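Local atomic coordinates of sialyltransferase 0160 (Photobacterium damselae, PDB entry 4R84), a protein that probably transfers N-acetylneuraminic acid (sialic acid) from CMP-sialic acid to galactosides through an alpha-2,6 linkage. Residues Asp39-Glu44 with Val116-Glu121; Leu48-Ala53 with Ala78-Phe83; Pro130-Leu135 with Phe433-Met438. All blocks are in the same frame, centred on the assembly; numbering follows the deposited sequence.

Contact 1. Residues Asp39-Glu44 with Val116-Glu121; sequences DVVETE and VAPTLE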
loop_
_atom_site.group_PDB
_atom_site.type_symbol
_atom_site.label_atom_id
_atom_site.label_comp_id
_atom_site.label_asym_id
_atom_site.label_seq_id
_atom_site.Cartn_x
_atom_site.Cartn_y
_atom_site.Cartn_z
ATOM N N ASP A 39 22.083 3.709 11.789
ATOM C CA ASP A 39 22.342 2.381 11.231
ATOM C C ASP A 39 23.300 2.520 10.056
ATOM O O ASP A 39 23.152 3.429 9.242
ATOM C CB ASP A 39 21.046 1.702 10.762
ATOM C CG ASP A 39 20.151 1.286 11.915
ATOM O OD1 ASP A 39 20.609 1.339 13.081
ATOM O OD2 ASP A 39 18.997 0.885 11.653
ATOM N N VAL A 40 24.295 1.643 9.982
ATOM C CA VAL A 40 25.193 1.622 8.834
ATOM C C VAL A 40 25.110 0.242 8.203
ATOM O O VAL A 40 25.352 -0.782 8.857
ATOM C CB VAL A 40 26.656 1.972 9.224
ATOM C CG1 VAL A 40 27.523 2.182 7.971
ATOM C CG2 VAL A 40 26.707 3.225 10.114
ATOM N N VAL A 41 24.744 0.203 6.924
ATOM C CA VAL A 41 24.637 -1.054 6.219
ATOM C C VAL A 41 26.028 -1.627 6.008
ATOM O O VAL A 41 26.959 -0.883 5.709
ATOM C CB VAL A 41 23.923 -0.872 4.869
ATOM C CG1 VAL A 41 23.912 -2.179 4.089
ATOM C CG2 VAL A 41 22.504 -0.383 5.132
ATOM N N GLU A 42 26.160 -2.934 6.206
ATOM C CA GLU A 42 27.437 -3.629 5.949
ATOM C C GLU A 42 28.065 -3.181 4.630
ATOM O O GLU A 42 27.389 -3.121 3.609
ATOM C CB GLU A 42 27.221 -5.147 5.925
ATOM C CG GLU A 42 26.864 -5.743 7.267
ATOM C CD GLU A 42 26.771 -7.259 7.267
ATOM O OE1 GLU A 42 26.624 -7.898 6.192
ATOM O OE2 GLU A 42 26.864 -7.829 8.369
ATOM N N THR A 43 29.365 -2.901 4.692
ATOM C CA THR A 43 30.233 -2.419 3.600
ATOM C C THR A 43 30.065 -0.936 3.250
ATOM O O THR A 43 30.892 -0.389 2.522
ATOM C CB THR A 43 30.077 -3.239 2.267
ATOM O OG1 THR A 43 28.911 -2.817 1.557
ATOM C CG2 THR A 43 30.051 -4.750 2.519
ATOM N N GLU A 44 29.052 -0.266 3.790
ATOM C CA GLU A 44 28.874 1.159 3.509
ATOM C C GLU A 44 29.653 2.021 4.510
ATOM O O GLU A 44 30.095 1.539 5.550
ATOM C CB GLU A 44 27.370 1.516 3.499
ATOM C CG GLU A 44 26.604 0.749 2.413
ATOM C CD GLU A 44 25.222 1.304 2.117
ATOM O OE1 GLU A 44 24.770 2.227 2.821
ATOM O OE2 GLU A 44 24.590 0.809 1.156
ATOM N N VAL A 116 24.186 -3.022 10.280
ATOM C CA VAL A 116 22.996 -3.804 9.961
ATOM C C VAL A 116 23.133 -4.491 8.622
ATOM O O VAL A 116 23.897 -4.072 7.761
ATOM C CB VAL A 116 21.723 -2.923 9.951
ATOM C CG1 VAL A 116 21.535 -2.309 11.343
ATOM C CG2 VAL A 116 21.823 -1.842 8.894
ATOM N N ALA A 117 22.348 -5.545 8.450
ATOM C CA ALA A 117 22.258 -6.208 7.163
ATOM C C ALA A 117 21.587 -5.280 6.162
ATOM O O ALA A 117 20.750 -4.458 6.529
ATOM C CB ALA A 117 21.467 -7.508 7.296
ATOM N N PRO A 118 21.927 -5.421 4.881
ATOM C CA PRO A 118 21.149 -4.675 3.892
ATOM C C PRO A 118 19.707 -5.178 3.866
ATOM O O PRO A 118 19.451 -6.317 4.275
ATOM C CB PRO A 118 21.847 -4.990 2.573
ATOM C CG PRO A 118 22.510 -6.332 2.816
ATOM C CD PRO A 118 22.964 -6.263 4.262
ATOM N N THR A 119 18.806 -4.333 3.383
ATOM C CA THR A 119 17.379 -4.666 3.291
ATOM C C THR A 119 16.954 -4.589 1.845
ATOM O O THR A 119 17.258 -3.595 1.151
ATOM C CB THR A 119 16.513 -3.712 4.146
ATOM O OG1 THR A 119 16.888 -3.831 5.522
ATOM C CG2 THR A 119 15.009 -4.049 4.001
ATOM N N LEU A 120 16.276 -5.646 1.389
ATOM C CA LEU A 120 15.652 -5.663 0.075
ATOM C C LEU A 120 14.149 -5.562 0.290
ATOM O O LEU A 120 13.580 -6.387 1.007
ATOM C CB LEU A 120 16.003 -6.938 -0.697
ATOM C CG LEU A 120 15.281 -7.121 -2.030
ATOM C CD1 LEU A 120 15.769 -6.088 -3.049
ATOM C CD2 LEU A 120 15.445 -8.538 -2.546
ATOM N N GLU A 121 13.525 -4.552 -0.313
ATOM C CA GLU A 121 12.077 -4.386 -0.238
ATOM C C GLU A 121 11.451 -4.970 -1.497
ATOM O O GLU A 121 11.846 -4.609 -2.604
ATOM C CB GLU A 121 11.698 -2.910 -0.089
ATOM C CG GLU A 121 12.361 -2.197 1.091
ATOM C CD GLU A 121 12.142 -0.699 1.047
ATOM O OE1 GLU A 121 11.212 -0.239 0.328
ATOM O OE2 GLU A 121 12.900 0.023 1.733
#
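The D39 carboxylate turns one face to V116: methyl CG1 of V116 stands above it, 3.9 Å from D39 CG and almost equally far from both carboxylate oxygens, the mark of an approach over the plane and not at its rim. The pyrrolidine ring of P118 is likewise met over one face, by V41, whose CG1 lies 3.7 Å from P118 CA. This methyl reaches the ring because it is anti to the backbone N of V41 (chi1 176°). Between these two contacts V41 and V116 form a parallel beta bridge, their side chains on one face of the sheet and their CG2 atoms 4.1 Å apart. V116 is gripped at both ends of the residue: its N donates to V40 O (2.9 Å, 163° at the hydrogen), and its O receives E42 N at 3.0 Å. Beyond the bridge the 39-44 chain leaves through a type II turn closed by E44 N to V41 O (2.9 Å), while 116-121 runs on into the Rossmann-type sheet. E42 CG packs 3.4 Å from V116 O, and the E42 carboxylate continues to L88 N, R196 and N195. The bridge thus lies at the end of strand 31-41, whereas strand 106-125 runs on; the buried E42 charge is probably balanced by its salt bridge to R196, next to strand 197-204, consistent with a polar link at the junction between the domains.

Contact 2. Residues Leu48-Ala53 with Ala78-Phe83; sequences LTPIDA and AISFDF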
loop_
_atom_site.group_PDB
_atom_site.type_symbol
_atom_site.label_atom_id
_atom_site.label_comp_id
_atom_site.label_asym_id
_atom_site.label_seq_id
_atom_site.Cartn_x
_atom_site.Cartn_y
_atom_site.Cartn_z
ATOM N N LEU A 48 32.340 9.690 10.853
ATOM C CA LEU A 48 32.293 10.187 12.222
ATOM C C LEU A 48 32.860 11.608 12.274
ATOM O O LEU A 48 33.943 11.891 11.741
ATOM C CB LEU A 48 33.042 9.254 13.172
ATOM C CG LEU A 48 32.264 7.964 13.454
ATOM C CD1 LEU A 48 33.180 6.875 13.957
ATOM C CD2 LEU A 48 31.100 8.178 14.416
ATOM N N THR A 49 32.129 12.495 12.942
ATOM C CA THR A 49 32.488 13.907 12.981
ATOM C C THR A 49 31.840 14.541 14.211
ATOM O O THR A 49 30.812 14.059 14.690
ATOM C CB THR A 49 32.028 14.634 11.696
ATOM O OG1 THR A 49 32.594 15.947 11.638
ATOM C CG2 THR A 49 30.513 14.726 11.647
ATOM N N PRO A 50 32.455 15.602 14.755
ATOM C CA PRO A 50 31.771 16.275 15.862
ATOM C C PRO A 50 30.460 16.903 15.414
ATOM O O PRO A 50 30.366 17.387 14.289
ATOM C CB PRO A 50 32.775 17.353 16.295
ATOM C CG PRO A 50 34.120 16.837 15.808
ATOM C CD PRO A 50 33.808 16.139 14.520
ATOM N N ILE A 51 29.456 16.867 16.282
ATOM C CA ILE A 51 28.163 17.471 16.003
ATOM C C ILE A 51 28.107 18.914 16.498
ATOM O O ILE A 51 28.291 19.164 17.690
ATOM C CB ILE A 51 27.017 16.677 16.650
ATOM C CG1 ILE A 51 26.977 15.257 16.090
ATOM C CG2 ILE A 51 25.690 17.394 16.432
ATOM C CD1 ILE A 51 27.099 15.205 14.581
ATOM N N ASP A 52 27.856 19.847 15.582
ATOM C CA ASP A 52 27.710 21.270 15.909
ATOM C C ASP A 52 28.843 21.814 16.768
ATOM O O ASP A 52 28.603 22.455 17.792
ATOM C CB ASP A 52 26.382 21.524 16.635
ATOM C CG ASP A 52 25.171 21.204 15.778
ATOM O OD1 ASP A 52 25.293 21.214 14.533
ATOM O OD2 ASP A 52 24.092 20.952 16.356
ATOM N N ALA A 53 30.072 21.562 16.342
ATOM C CA ALA A 53 31.242 21.999 17.088
ATOM C C ALA A 53 32.110 22.889 16.196
ATOM O O ALA A 53 31.931 22.909 14.981
ATOM C CB ALA A 53 32.032 20.791 17.599
ATOM N N ALA A 78 42.131 12.532 14.438
ATOM C CA ALA A 78 41.419 13.124 13.313
ATOM C C ALA A 78 40.211 13.889 13.832
ATOM O O ALA A 78 39.704 13.594 14.913
ATOM C CB ALA A 78 40.992 12.059 12.320
ATOM N N ILE A 79 39.754 14.881 13.077
ATOM C CA ILE A 79 38.514 15.545 13.427
ATOM C C ILE A 79 37.361 14.730 12.868
ATOM O O ILE A 79 36.450 14.350 13.593
ATOM C CB ILE A 79 38.438 16.985 12.888
ATOM C CG1 ILE A 79 39.575 17.833 13.461
ATOM C CG2 ILE A 79 37.109 17.613 13.256
ATOM C CD1 ILE A 79 39.640 17.823 14.974
ATOM N N SER A 80 37.420 14.466 11.567
ATOM C CA SER A 80 36.437 13.612 10.910
ATOM C C SER A 80 37.156 12.428 10.299
ATOM O O SER A 80 38.265 12.571 9.787
ATOM C CB SER A 80 35.676 14.387 9.835
ATOM O OG SER A 80 34.966 15.478 10.395
ATOM N N PHE A 81 36.532 11.257 10.337
ATOM C CA PHE A 81 37.120 10.091 9.688
ATOM C C PHE A 81 36.043 9.100 9.301
ATOM O O PHE A 81 34.900 9.189 9.761
ATOM C CB PHE A 81 38.157 9.398 10.578
ATOM C CG PHE A 81 37.589 8.796 11.824
ATOM C CD1 PHE A 81 37.413 9.566 12.964
ATOM C CD2 PHE A 81 37.196 7.465 11.849
ATOM C CE1 PHE A 81 36.876 9.017 14.112
ATOM C CE2 PHE A 81 36.660 6.908 12.989
ATOM C CZ PHE A 81 36.499 7.694 14.130
ATOM N N ASP A 82 36.419 8.146 8.461
ATOM C CA ASP A 82 35.438 7.196 7.946
ATOM C C ASP A 82 35.366 5.907 8.746
ATOM O O ASP A 82 36.382 5.281 9.047
ATOM C CB ASP A 82 35.742 6.845 6.488
ATOM C CG ASP A 82 35.384 7.960 5.519
ATOM O OD1 ASP A 82 34.732 8.949 5.927
ATOM O OD2 ASP A 82 35.741 7.830 4.328
ATOM N N PHE A 83 34.135 5.532 9.079
ATOM C CA PHE A 83 33.803 4.222 9.608
ATOM C C PHE A 83 33.272 3.396 8.439
ATOM O O PHE A 83 32.254 3.756 7.834
ATOM C CB PHE A 83 32.756 4.350 10.726
ATOM C CG PHE A 83 32.202 3.039 11.231
ATOM C CD1 PHE A 83 32.789 2.388 12.304
ATOM C CD2 PHE A 83 31.051 2.485 10.666
ATOM C CE1 PHE A 83 32.259 1.195 12.786
ATOM C CE2 PHE A 83 30.524 1.288 11.135
ATOM C CZ PHE A 83 31.121 0.649 12.199
#
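I79 meets P50 where 78-83 enters the two-stranded antiparallel sheet of 45-48 and 81-84 in the N-terminal domain, which matches the PKD family and is probably an immunoglobulin-like beta sandwich. Methyl CG2 of I79 lies 3.8 Å from P50 CD, and the same ring carbon sits close to the carbonyl of I79, whose oxygen also accepts W62 NE1. The next residue brings two hydroxyls together: S80 OG and T49 OG1 are 2.7 Å apart, a hydrogen bond in which either may be the donor. The threonine oxygen is placed for it by standing anti to its own amide nitrogen (chi1 -170°). S80 CA adds a CH···O contact of 3.1 Å to L48 O.

F81 then forms the one beta bridge between the segments, an antiparallel hydrogen-bonded pair with L48. F81 N donates to L48 O at 3.0 Å; in return L48 N reaches F81 O at 2.8 Å, although the angle of 133° at the hydrogen makes this bond the more bent. The two side chains leave the same sheet face and run alongside each other. L48 CB stands over one face of the phenyl ring, 4.1 Å from the F81 centroid and 21° off the normal, a CH-pi contact, while W62 meets F81 edge-to-face. Farther along, F83 leads its ring away to Y94, again edge-to-face. Of the leucine's two methyls it is CD1 that does the touching, lying 3.4 Å from F81 CZ and 4.1 Å from F83 CB.

Contact 3. Residues Pro130-Leu135 with Phe433-Met438; sequences PSLQQL and FEVLMM. With CSF (cytidine-5'-monophosphate-3-fluoro-N-acetyl-neuraminic acid), chain E.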
loop_
_atom_site.group_PDB
_atom_site.type_symbol
_atom_site.label_atom_id
_atom_site.label_comp_id
_atom_site.label_asym_id
_atom_site.label_seq_id
_atom_site.Cartn_x
_atom_site.Cartn_y
_atom_site.Cartn_z
ATOM N N PRO A 130 -3.437 -1.714 -3.088
ATOM C CA PRO A 130 -2.144 -2.081 -2.486
ATOM C C PRO A 130 -0.975 -1.384 -3.152
ATOM O O PRO A 130 -0.087 -0.884 -2.467
ATOM C CB PRO A 130 -2.080 -3.604 -2.692
ATOM C CG PRO A 130 -3.553 -4.017 -2.747
ATOM C CD PRO A 130 -4.180 -2.908 -3.542
ATOM N N SER A 131 -0.981 -1.304 -4.476
ATOM C CA SER A 131 0.128 -0.632 -5.168
ATOM C C SER A 131 0.232 0.855 -4.793
ATOM O O SER A 131 1.333 1.367 -4.610
ATOM C CB SER A 131 -0.020 -0.772 -6.686
ATOM O OG SER A 131 -0.025 -2.136 -7.055
ATOM N N LEU A 132 -0.905 1.540 -4.677
ATOM C CA LEU A 132 -0.910 2.958 -4.343
ATOM C C LEU A 132 -0.397 3.196 -2.917
ATOM O O LEU A 132 0.381 4.119 -2.677
ATOM C CB LEU A 132 -2.315 3.550 -4.514
ATOM C CG LEU A 132 -2.844 3.564 -5.957
ATOM C CD1 LEU A 132 -4.320 3.952 -5.964
ATOM C CD2 LEU A 132 -2.060 4.547 -6.798
ATOM N N GLN A 133 -0.818 2.356 -1.980
ATOM C CA GLN A 133 -0.325 2.434 -0.601
ATOM C C GLN A 133 1.169 2.181 -0.565
ATOM O O GLN A 133 1.915 2.872 0.124
ATOM C CB GLN A 133 -1.025 1.412 0.281
ATOM C CG GLN A 133 -2.480 1.749 0.560
ATOM C CD GLN A 133 -2.663 2.702 1.729
ATOM O OE1 GLN A 133 -1.873 2.709 2.679
ATOM N NE2 GLN A 133 -3.722 3.509 1.673
ATOM N N GLN A 134 1.588 1.185 -1.327
ATOM C CA GLN A 134 2.998 0.820 -1.385
ATOM C C GLN A 134 3.817 1.946 -1.999
ATOM O O GLN A 134 4.931 2.208 -1.560
ATOM C CB GLN A 134 3.157 -0.481 -2.168
ATOM C CG GLN A 134 2.622 -1.710 -1.405
ATOM C CD GLN A 134 2.448 -2.910 -2.301
ATOM O OE1 GLN A 134 3.049 -2.986 -3.366
ATOM N NE2 GLN A 134 1.596 -3.850 -1.885
ATOM N N LEU A 135 3.270 2.624 -3.009
ATOM C CA LEU A 135 4.003 3.712 -3.646
ATOM C C LEU A 135 4.268 4.842 -2.650
ATOM O O LEU A 135 5.362 5.415 -2.635
ATOM C CB LEU A 135 3.252 4.252 -4.863
ATOM C CG LEU A 135 3.922 5.423 -5.574
ATOM C CD1 LEU A 135 5.365 5.084 -5.997
ATOM C CD2 LEU A 135 3.077 5.804 -6.792
ATOM N N PHE A 433 -9.639 5.007 -9.603
ATOM C CA PHE A 433 -10.481 5.891 -8.797
ATOM C C PHE A 433 -9.906 6.084 -7.389
ATOM O O PHE A 433 -10.028 7.157 -6.791
ATOM C CB PHE A 433 -11.907 5.342 -8.694
ATOM C CG PHE A 433 -12.868 6.295 -8.017
ATOM C CD1 PHE A 433 -12.927 6.374 -6.629
ATOM C CD2 PHE A 433 -13.700 7.107 -8.763
ATOM C CE1 PHE A 433 -13.789 7.254 -5.998
ATOM C CE2 PHE A 433 -14.578 7.987 -8.136
ATOM C CZ PHE A 433 -14.617 8.060 -6.757
ATOM N N GLU A 434 -9.292 5.030 -6.861
ATOM C CA GLU A 434 -8.738 5.057 -5.502
ATOM C C GLU A 434 -7.673 6.154 -5.312
ATOM O O GLU A 434 -7.402 6.580 -4.179
ATOM C CB GLU A 434 -8.172 3.678 -5.150
ATOM C CG GLU A 434 -9.230 2.549 -5.030
ATOM C CD GLU A 434 -9.623 1.904 -6.365
ATOM O OE1 GLU A 434 -9.126 2.333 -7.423
ATOM O OE2 GLU A 434 -10.423 0.936 -6.360
ATOM N N VAL A 435 -7.083 6.618 -6.415
ATOM C CA VAL A 435 -6.157 7.753 -6.364
ATOM C C VAL A 435 -6.852 9.000 -5.784
ATOM O O VAL A 435 -6.253 9.749 -5.016
ATOM C CB VAL A 435 -5.568 8.083 -7.764
ATOM C CG1 VAL A 435 -4.899 9.456 -7.783
ATOM C CG2 VAL A 435 -4.568 7.007 -8.198
ATOM N N LEU A 436 -8.126 9.209 -6.117
ATOM C CA LEU A 436 -8.843 10.377 -5.597
ATOM C C LEU A 436 -8.967 10.389 -4.066
ATOM O O LEU A 436 -8.747 11.413 -3.423
ATOM C CB LEU A 436 -10.242 10.476 -6.230
ATOM C CG LEU A 436 -10.286 10.622 -7.752
ATOM C CD1 LEU A 436 -11.729 10.770 -8.253
ATOM C CD2 LEU A 436 -9.435 11.794 -8.218
ATOM N N MET A 437 -9.345 9.263 -3.474
ATOM C CA MET A 437 -9.472 9.213 -2.029
ATOM C C MET A 437 -8.095 9.404 -1.374
ATOM O O MET A 437 -7.980 10.045 -0.333
ATOM C CB MET A 437 -10.126 7.895 -1.611
ATOM C CG MET A 437 -10.050 7.577 -0.162
ATOM S SD MET A 437 -8.562 6.612 0.082
ATOM C CE MET A 437 -8.680 5.369 -1.194
ATOM N N MET A 438 -7.056 8.842 -1.979
ATOM C CA MET A 438 -5.682 8.921 -1.453
ATOM C C MET A 438 -5.134 10.343 -1.444
ATOM O O MET A 438 -4.329 10.711 -0.593
ATOM C CB MET A 438 -4.737 8.039 -2.278
ATOM C CG MET A 438 -4.944 6.538 -2.140
ATOM S SD MET A 438 -4.510 5.874 -0.518
ATOM C CE MET A 438 -2.735 6.155 -0.457
HETATM C C5A CSF E . -15.914 -7.502 -11.012
HETATM C C4A CSF E . -14.400 -7.446 -10.856
HETATM C C2A CSF E . -14.398 -5.319 -12.228
HETATM O O6A CSF E . -15.832 -5.446 -12.269
HETATM C C6A CSF E . -16.428 -6.073 -11.140
HETATM C C3A CSF E . -13.755 -6.704 -12.033
HETATM O O4A CSF E . -13.896 -8.786 -10.776
HETATM N N5A CSF E . -16.499 -8.127 -9.847
HETATM C C7A CSF E . -17.927 -6.087 -11.370
HETATM C C8A CSF E . -18.453 -4.667 -11.485
HETATM C C9A CSF E . -19.976 -4.668 -11.506
HETATM O O9A CSF E . -20.406 -3.309 -11.574
HETATM O O8A CSF E . -18.016 -3.942 -10.336
HETATM O O7A CSF E . -18.211 -6.774 -12.590
HETATM C C1A CSF E . -13.927 -4.722 -13.538
HETATM O OBA CSF E . -12.721 -4.430 -13.662
HETATM O OAA CSF E . -14.747 -4.546 -14.470
HETATM O O1A CSF E . -13.932 -4.487 -11.164
HETATM O O2A CSF E . -14.464 -3.067 -9.188
HETATM N N1 CSF E . -12.404 1.805 -11.873
HETATM C C2 CSF E . -12.271 3.194 -12.018
HETATM N N3 CSF E . -13.329 3.933 -12.423
HETATM C C4 CSF E . -14.506 3.322 -12.676
HETATM C C5 CSF E . -14.646 1.940 -12.548
HETATM C C6 CSF E . -13.553 1.180 -12.143
HETATM C "C3'" CSF E . -11.521 -0.235 -9.534
HETATM C "C2'" CSF E . -10.964 1.090 -9.986
HETATM C "C1'" CSF E . -11.209 1.043 -11.477
HETATM O "O4'" CSF E . -11.356 -0.332 -11.841
HETATM C "C4'" CSF E . -11.136 -1.137 -10.684
HETATM P PA CSF E . -14.482 -3.037 -10.696
HETATM O "O5'" CSF E . -13.321 -2.013 -11.050
HETATM C "C5'" CSF E . -11.980 -2.389 -10.774
HETATM O "O3'" CSF E . -10.982 -0.630 -8.279
HETATM O "O2'" CSF E . -9.543 1.123 -9.799
HETATM N N4 CSF E . -15.569 4.060 -13.083
HETATM O O2 CSF E . -11.161 3.735 -11.768
HETATM O O3A CSF E . -15.710 -2.601 -11.448
HETATM C C10 CSF E . -17.355 -9.150 -9.918
HETATM O O10 CSF E . -17.642 -9.697 -10.973
HETATM C C11 CSF E . -17.964 -9.572 -8.610
HETATM F F3A CSF E . -13.915 -7.422 -13.194
#
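This is a small, fully buried helix-helix contact between the two halves of the GT-B fold, beside the nucleotide site. Helix 129-144 follows strand 106-125 of the large mixed sheet, whereas helix 434-438 follows strand 425-427 of the four-stranded parallel sheet. The short axes run 10.7 Å apart, a separation that leaves the contact to side chains and not backbones; they cross at -36°. L132 carries it: the branched end spans the gap and sets both methyls against V435, with CD2 and CG2 at 3.8 Å, while CD1 also touches E434 CB at 3.9 Å. F433 and E434 also hold the donor analogue CMP-3F-Neu5Ac. F433 N donates to cytosine O2 (2.9 Å, 137° at the hydrogen). The E434 chain bends at its second torsion (chi2 84°), which brings the carboxylate to the ribose; one oxygen takes each hydroxyl, E434 OE1 from O2' at 2.7 Å and OE2 from O3' at 2.5 Å. Q133 NE2 also lies near M438 SD, but M438 has two conformers and this approach is doubtful; the amide's firm partner is P321 O. The chemistry is thus divided among the consecutive residues F433, E434 and V435: apolar contacts at E434 CB and V435 meet L132 of the other half of the fold, while polar groups of F433 and E434 bind the base and ribose.

Overall arrangement
Burial and chemistry change together along this chain. Contact 3 is wholly buried, its centre about 7 Å from the centre of the chain, whereas contacts 1 and 2 are partly buried, their centres about 23 and 39 Å from that point. Contact 2 is nested inside the loop that contact 1 closes, and their segments adjoin in sequence; both rely on backbone bridges, parallel in the first and antiparallel in the second, where aromatic and hydroxyl contacts are added. Contact 3 instead joins helices through aliphatic side chains next to ligand bonds. Strand 106-125, used in contact 1, leads directly into helix 129-144 of contact 3, linking the N-terminal domain to the catalytic fold.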